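Local coordinates for protein chymotrypsin-like serine protease (Equine arteritis virus, PDB 1MBM) that probably cleaves viral polyprotein as a chymotrypsin-like serine endopeptidase, the main proteinase of an arterivirus, at residues Thr30-Val35 / Asn57-Glu62. Sequence-based numbering, arbitrary orientation.
Sequences TASHVV and NGDFAE
H33 and D59 meet ring edge to carboxylate in the His-Asp pair of a probable chymotrypsin-type Ser-His-Asp triad; both belong to the N-terminal six-stranded antiparallel barrel. H33 ND1 gives its hydrogen to D59 OD1 at 2.8 Å; the oxygen lies in the ring plane, and ND1 approaches on the syn side, somewhat out of the carboxylate plane. A weak second bond runs from H33 ND1 to D59 OD2 at 3.0 Å, and ring and carboxylate planes stand 24° apart. D59 OD1 also takes the backbone N-H of H33 at 2.9 Å, nearly in line with its C-O bond, which, with ND1, should restrict rotation of the carboxylate. D59 reaches both donors with CG anti to its backbone N (chi1 -162°), while chi1 of 75° at H33 puts CG between the backbone N and the carbonyl carbon, and chi2 turns the ND1 edge to D59. OD2 has a further partner in T129 OG1, and at another point of the ring edge NE2 makes a weak hydrogen bond to S114 OG, the probable nucleophile, from outside this barrel.

Backbone contacts follow in the next shell. S32, at the start of helix 32-35, donates its N-H to D59 O from above the carbonyl plane, and A31 CA makes a CA-H...O contact with the same oxygen. Beyond them, T30 and A61 form an antiparallel hydrogen-bonded pair, N of each to O of the other, joining strands 25-31 and 60-65. A61 CB packs among T30 CG2, S32 OG and V35 CG2, the last at 4.2 Å. D59 itself occupies the type II' turn from N57 to F60, where G58 O accepts a hydrogen bond from S32 OG at 2.8 Å, in the carbonyl plane and on a lone pair.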
ATOM      1  N   THR A  30       8.164  -3.420  -4.771  1.00  5.65           N
ATOM      2  CA  THR A  30       8.594  -2.777  -3.529  1.00  8.02           C
ATOM      3  C   THR A  30       8.751  -1.285  -3.830  1.00  8.58           C
ATOM      4  O   THR A  30       8.340  -0.820  -4.909  1.00  6.48           O
ATOM      5  CB  THR A  30       9.919  -3.417  -2.963  1.00  9.93           C
ATOM      6  OG1 THR A  30      10.216  -2.906  -1.656  1.00  9.50           O
ATOM      7  CG2 THR A  30      11.156  -3.025  -3.801  1.00  6.62           C
ATOM      8  N   ALA A  31       9.297  -0.535  -2.875  1.00  7.47           N
ATOM      9  CA  ALA A  31       9.500   0.903  -3.037  1.00 10.72           C
ATOM     10  C   ALA A  31      10.921   1.208  -3.512  1.00  8.82           C
ATOM     11  O   ALA A  31      11.882   0.599  -3.045  1.00  6.39           O
ATOM     12  CB  ALA A  31       9.216   1.636  -1.733  1.00  8.77           C
ATOM     13  N   SER A  32      11.051   2.169  -4.420  1.00  5.62           N
ATOM     14  CA  SER A  32      12.366   2.543  -4.952  1.00  7.79           C
ATOM     15  C   SER A  32      13.358   3.005  -3.876  1.00  7.31           C
ATOM     16  O   SER A  32      14.538   2.673  -3.935  1.00  6.63           O
ATOM     17  CB  SER A  32      12.218   3.621  -6.023  1.00  8.87           C
ATOM     18  OG  SER A  32      11.306   3.197  -7.023  1.00  8.08           O
ATOM     19  N   HIS A  33      12.890   3.766  -2.892  1.00  7.68           N
ATOM     20  CA  HIS A  33      13.808   4.271  -1.872  1.00  9.89           C
ATOM     21  C   HIS A  33      14.306   3.155  -0.936  1.00  9.39           C
ATOM     22  O   HIS A  33      15.324   3.305  -0.274  1.00 10.02           O
ATOM     23  CB  HIS A  33      13.200   5.440  -1.094  1.00  7.85           C
ATOM     24  CG  HIS A  33      12.150   5.036  -0.108  1.00  8.06           C
ATOM     25  ND1 HIS A  33      10.832   4.844  -0.464  1.00 10.34           N
ATOM     26  CD2 HIS A  33      12.219   4.808   1.225  1.00 11.09           C
ATOM     27  CE1 HIS A  33      10.137   4.501   0.606  1.00 15.84           C
ATOM     28  NE2 HIS A  33      10.956   4.470   1.643  1.00 12.06           N
ATOM     29  N   VAL A  34      13.579   2.042  -0.883  1.00  8.20           N
ATOM     30  CA  VAL A  34      14.028   0.869  -0.146  1.00  9.12           C
ATOM     31  C   VAL A  34      15.176   0.214  -0.928  1.00  9.59           C
ATOM     32  O   VAL A  34      16.189  -0.208  -0.351  1.00  6.99           O
ATOM     33  CB  VAL A  34      12.877  -0.131   0.059  1.00 10.80           C
ATOM     34  CG1 VAL A  34      13.408  -1.506   0.473  1.00 11.68           C
ATOM     35  CG2 VAL A  34      11.892   0.410   1.095  1.00 12.66           C
ATOM     36  N   VAL A  35      15.010   0.147  -2.248  1.00  8.14           N
ATOM     37  CA  VAL A  35      16.031  -0.400  -3.147  1.00  7.43           C
ATOM     38  C   VAL A  35      17.306   0.446  -3.120  1.00  8.35           C
ATOM     39  O   VAL A  35      18.387  -0.043  -2.785  1.00  6.93           O
ATOM     40  CB  VAL A  35      15.493  -0.491  -4.601  1.00  8.83           C
ATOM     41  CG1 VAL A  35      16.576  -0.934  -5.544  1.00  7.28           C
ATOM     42  CG2 VAL A  35      14.321  -1.459  -4.671  1.00  9.31           C
ATOM     43  N   ASN A  57       9.684   3.698 -11.364  1.00  9.00           N
ATOM     44  CA  ASN A  57       8.870   4.810 -11.821  1.00  8.14           C
ATOM     45  C   ASN A  57       8.507   5.593 -10.562  1.00  7.80           C
ATOM     46  O   ASN A  57       7.585   5.227  -9.826  1.00  5.34           O
ATOM     47  CB  ASN A  57       7.621   4.331 -12.564  1.00 10.17           C
ATOM     48  CG  ASN A  57       6.942   5.459 -13.320  1.00  8.50           C
ATOM     49  OD1 ASN A  57       7.166   6.632 -13.021  1.00  9.12           O
ATOM     50  ND2 ASN A  57       6.125   5.116 -14.309  1.00  8.11           N
ATOM     51  N   GLY A  58       9.229   6.678 -10.305  1.00  6.17           N
ATOM     52  CA  GLY A  58       9.070   7.363  -9.036  1.00  4.65           C
ATOM     53  C   GLY A  58       9.436   6.355  -7.962  1.00  6.35           C
ATOM     54  O   GLY A  58      10.400   5.600  -8.127  1.00  4.25           O
ATOM     55  N   ASP A  59       8.651   6.295  -6.888  1.00  4.86           N
ATOM     56  CA  ASP A  59       8.944   5.368  -5.787  1.00  7.36           C
ATOM     57  C   ASP A  59       8.389   3.948  -6.006  1.00  7.96           C
ATOM     58  O   ASP A  59       8.506   3.103  -5.128  1.00  6.57           O
ATOM     59  CB  ASP A  59       8.450   5.943  -4.451  1.00  7.09           C
ATOM     60  CG  ASP A  59       9.080   5.265  -3.233  1.00 11.62           C
ATOM     61  OD1 ASP A  59      10.325   5.064  -3.192  1.00  5.58           O
ATOM     62  OD2 ASP A  59       8.395   4.915  -2.255  1.00  9.66           O
ATOM     63  N   PHE A  60       7.768   3.697  -7.158  1.00  4.76           N
ATOM     64  CA  PHE A  60       7.268   2.353  -7.495  1.00  8.25           C
ATOM     65  C   PHE A  60       8.389   1.537  -8.141  1.00  7.38           C
ATOM     66  O   PHE A  60       8.911   1.939  -9.174  1.00  8.26           O
ATOM     67  CB  PHE A  60       6.092   2.438  -8.487  1.00  7.78           C
ATOM     68  CG  PHE A  60       5.428   1.106  -8.755  1.00 10.07           C
ATOM     69  CD1 PHE A  60       5.903   0.262  -9.754  1.00  7.13           C
ATOM     70  CD2 PHE A  60       4.336   0.696  -7.997  1.00  8.73           C
ATOM     71  CE1 PHE A  60       5.292  -0.969 -10.009  1.00 11.80           C
ATOM     72  CE2 PHE A  60       3.729  -0.529  -8.240  1.00 12.23           C
ATOM     73  CZ  PHE A  60       4.207  -1.360  -9.249  1.00 10.18           C
ATOM     74  N   ALA A  61       8.753   0.404  -7.540  1.00  5.42           N
ATOM     75  CA  ALA A  61       9.850  -0.426  -8.053  1.00  7.45           C
ATOM     76  C   ALA A  61       9.411  -1.847  -8.396  1.00  8.13           C
ATOM     77  O   ALA A  61       8.788  -2.524  -7.590  1.00  6.80           O
ATOM     78  CB  ALA A  61      11.000  -0.465  -7.049  1.00  5.32           C
ATOM     79  N   GLU A  62       9.754  -2.308  -9.590  1.00  9.41           N
ATOM     80  CA  GLU A  62       9.352  -3.638 -10.027  1.00  6.15           C
ATOM     81  C   GLU A  62      10.523  -4.446 -10.569  1.00  8.12           C
ATOM     82  O   GLU A  62      11.275  -3.965 -11.431  1.00  4.67           O
ATOM     83  CB  GLU A  62       8.269  -3.518 -11.117  1.00  6.35           C
ATOM     84  CG  GLU A  62       7.989  -4.799 -11.894  1.00  6.21           C
ATOM     85  CD  GLU A  62       6.993  -4.571 -13.030  1.00  9.61           C
ATOM     86  OE1 GLU A  62       5.857  -4.159 -12.756  1.00  8.11           O
ATOM     87  OE2 GLU A  62       7.349  -4.788 -14.196  1.00  9.63           O
TER